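Local coordinates for putative uncharacterized protein (Mycobacterium tuberculosis, PDB 2Z99) that probably acts in chromosome segregation and condensation during cell division, as the winged-helix ScpB partner of the bacterial SMC complex, at residues 18-21 with 22-25; 101-104 with 105-108. One frame throughout, in Å; residues are numbered along the deposited sequence.

Interaction 1. Residues 18-21 with 22-25; sequences RVLE and ALLL
V19 and L23, one helical turn apart, lie side by side and point the same way, so that CG1 of V19 rests 3.9 Å from CD1 of L23. The valine torsion explains the meeting: CG1 stands anti to the backbone N (chi1 -179°), which turns this branch, and not CG2, toward L23. L20 adds a looser touch, its CD2 4.4 Å from the same CD1 of L23. L24 leans back over the preceding turn, with CG 3.1 Å from O of L20, the carbonyl that also receives N of L24 at 2.9 Å. In the same ladder N of L23 bonds to O of V19 at 3.0 Å. The last bond, from N of L25 to O of E21, is weak. L20 and L23 both turn to L36 of helix 33-40, and L24 meets L51 of helix 44-60. On the dimer side, the E21 carboxylate pairs with R61 and hydrogen-bonds S63, both of the second subunit. The arrangement is that of a helix of a winged-helix domain buried on two sides, with L20, L23 and L24 against its own domain and E21, A22 and L25 against the second subunit.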
# COMPACT_ATOMS: atom_id res chain seq x y z
N ARG A 18 -5.56 -17.86 -5.07
CA ARG A 18 -6.45 -16.76 -4.72
C ARG A 18 -6.06 -16.16 -3.39
O ARG A 18 -5.79 -14.96 -3.30
CB ARG A 18 -7.89 -17.26 -4.65
CG ARG A 18 -8.38 -17.84 -5.96
CD ARG A 18 -9.82 -18.25 -5.86
NE ARG A 18 -10.33 -18.62 -7.17
CZ ARG A 18 -10.63 -19.86 -7.53
NH1 ARG A 18 -10.49 -20.87 -6.68
NH2 ARG A 18 -11.07 -20.08 -8.76
N VAL A 19 -6.03 -16.98 -2.35
CA VAL A 19 -5.66 -16.50 -1.03
C VAL A 19 -4.34 -15.72 -1.11
O VAL A 19 -4.25 -14.61 -0.59
CB VAL A 19 -5.49 -17.68 -0.05
CG1 VAL A 19 -5.13 -17.16 1.32
CG2 VAL A 19 -6.78 -18.48 0.03
N LEU A 20 -3.33 -16.27 -1.79
CA LEU A 20 -2.05 -15.58 -1.90
C LEU A 20 -2.15 -14.23 -2.60
O LEU A 20 -1.35 -13.33 -2.33
CB LEU A 20 -1.02 -16.47 -2.60
CG LEU A 20 -0.56 -17.70 -1.80
CD1 LEU A 20 0.53 -18.48 -2.57
CD2 LEU A 20 -0.02 -17.25 -0.45
N GLU A 21 -3.11 -14.09 -3.51
CA GLU A 21 -3.29 -12.83 -4.21
C GLU A 21 -3.83 -11.80 -3.21
O GLU A 21 -3.36 -10.68 -3.15
CB GLU A 21 -4.29 -12.97 -5.38
CG GLU A 21 -3.81 -13.82 -6.55
CD GLU A 21 -4.82 -13.87 -7.69
OE1 GLU A 21 -6.02 -14.12 -7.43
OE2 GLU A 21 -4.41 -13.66 -8.85
N ALA A 22 -4.82 -12.21 -2.44
CA ALA A 22 -5.41 -11.32 -1.45
C ALA A 22 -4.35 -10.84 -0.46
O ALA A 22 -4.29 -9.66 -0.16
CB ALA A 22 -6.52 -12.04 -0.71
N LEU A 23 -3.51 -11.77 0.00
CA LEU A 23 -2.47 -11.45 0.98
C LEU A 23 -1.36 -10.58 0.42
O LEU A 23 -0.95 -9.61 1.05
CB LEU A 23 -1.88 -12.75 1.57
CG LEU A 23 -2.90 -13.73 2.17
CD1 LEU A 23 -2.20 -14.99 2.67
CD2 LEU A 23 -3.67 -13.07 3.30
N LEU A 24 -0.88 -10.91 -0.77
CA LEU A 24 0.18 -10.12 -1.38
C LEU A 24 -0.29 -8.70 -1.64
O LEU A 24 0.53 -7.81 -1.90
CB LEU A 24 0.61 -10.74 -2.70
CG LEU A 24 1.44 -12.02 -2.65
CD1 LEU A 24 1.62 -12.55 -4.07
CD2 LEU A 24 2.78 -11.74 -1.99
N LEU A 25 -1.60 -8.48 -1.58
CA LEU A 25 -2.16 -7.16 -1.85
C LEU A 25 -2.10 -6.22 -0.65
O LEU A 25 -1.69 -5.07 -0.79
CB LEU A 25 -3.63 -7.29 -2.31
CG LEU A 25 -4.35 -5.99 -2.70
CD1 LEU A 25 -3.87 -5.52 -4.06
CD2 LEU A 25 -5.86 -6.20 -2.71

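Interaction 2. Residues 101-104 with 105-108; sequences AALE and TLAV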
# COMPACT_ATOMS: atom_id res chain seq x y z
N ALA A 101 -10.55 32.02 -8.18
CA ALA A 101 -9.85 33.28 -8.11
C ALA A 101 -8.70 33.26 -9.11
O ALA A 101 -8.48 34.23 -9.83
CB ALA A 101 -9.31 33.51 -6.70
N ALA A 102 -7.98 32.14 -9.15
CA ALA A 102 -6.85 31.98 -10.06
C ALA A 102 -7.29 32.06 -11.52
O ALA A 102 -6.72 32.82 -12.30
CB ALA A 102 -6.16 30.66 -9.80
N LEU A 103 -8.30 31.28 -11.90
CA LEU A 103 -8.77 31.32 -13.28
C LEU A 103 -9.16 32.75 -13.63
O LEU A 103 -8.87 33.26 -14.72
CB LEU A 103 -9.97 30.39 -13.48
CG LEU A 103 -9.76 28.87 -13.58
CD1 LEU A 103 -8.39 28.58 -14.20
CD2 LEU A 103 -9.87 28.21 -12.21
N GLU A 104 -9.82 33.40 -12.67
CA GLU A 104 -10.27 34.77 -12.82
C GLU A 104 -9.09 35.65 -13.24
O GLU A 104 -9.15 36.33 -14.26
CB GLU A 104 -10.82 35.28 -11.49
CG GLU A 104 -12.12 36.05 -11.58
CD GLU A 104 -13.34 35.16 -11.39
OE1 GLU A 104 -13.72 34.46 -12.35
OE2 GLU A 104 -13.90 35.16 -10.27
N THR A 105 -8.02 35.63 -12.46
CA THR A 105 -6.87 36.46 -12.77
C THR A 105 -6.13 35.97 -14.00
O THR A 105 -5.44 36.74 -14.66
CB THR A 105 -5.89 36.57 -11.56
OG1 THR A 105 -4.53 36.46 -12.01
CG2 THR A 105 -6.16 35.51 -10.54
N LEU A 106 -6.29 34.69 -14.32
CA LEU A 106 -5.63 34.16 -15.50
C LEU A 106 -6.31 34.82 -16.69
O LEU A 106 -5.65 35.30 -17.61
CB LEU A 106 -5.82 32.64 -15.59
CG LEU A 106 -4.80 31.82 -16.40
CD1 LEU A 106 -5.50 30.55 -16.86
CD2 LEU A 106 -4.27 32.58 -17.60
N ALA A 107 -7.64 34.86 -16.64
CA ALA A 107 -8.45 35.46 -17.69
C ALA A 107 -8.10 36.93 -17.89
O ALA A 107 -8.06 37.42 -19.03
CB ALA A 107 -9.92 35.33 -17.36
N VAL A 108 -7.84 37.63 -16.80
CA VAL A 108 -7.49 39.03 -16.89
C VAL A 108 -6.22 39.18 -17.73
O VAL A 108 -6.17 40.00 -18.64
CB VAL A 108 -7.28 39.65 -15.49
CG1 VAL A 108 -6.77 41.08 -15.61
CG2 VAL A 108 -8.59 39.64 -14.73
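The carbonyl O of L103 receives N of A107 at 2.8 Å, a nearly straight i to i+4 bond with an N-H...O angle of 162°. Just before it, N of L106 reaches O of A102 at the same 2.8 Å, though here the hydrogen points less directly at its acceptor (141°). V108 continues the series with a longer bond, its N 3.1 Å from O of E104.

The side chains mostly lean on this backbone rather than on one another. CB of L106 sits 3.2 Å from O of L103, and the methyl of A107 comes within 3.3 Å of O of E104. In V108, CG2 lies beside its own backbone N and anti to the carbonyl carbon, which carries it back to 3.4 Å from that same E104 oxygen. Between side chains the meeting is slight: CD1 of L103 and CD1 of L106 approach to 4.4 Å.

At the start of the helix, N of A102 gives its hydrogen to OG1 of T99. The buried face of helix 100-112 looks toward two other helices: buried T105 lies between the two, against V120 and R124 of helix 117-124 and V131 and L135 of helix 129-137; A102 adds to V131 and L106 to L135, giving the three-helix packing of a winged-helix domain.

In the fold
Interactions 1 and 2 repeat one principle, the i to i+4 ladder of an alpha-helix, in two separate parts of an elongated chain. Their centres are 49 Å apart and their nearest atoms about 35 Å, on opposite sides of the chain's centre, and they follow one another in sequence without touching. Residues 18-25 belong to the N-terminal helical unit, beside the 65-70/73-78 hairpin, whereas residues 101-108 belong to the C-terminal one, which includes the three-stranded sheet; helix 83-94 lies between them along the chain. The surroundings differ too: interaction 1 is covered by its own domain and by the second subunit, while interaction 2 is covered only in part and touches no other chain of the assembly.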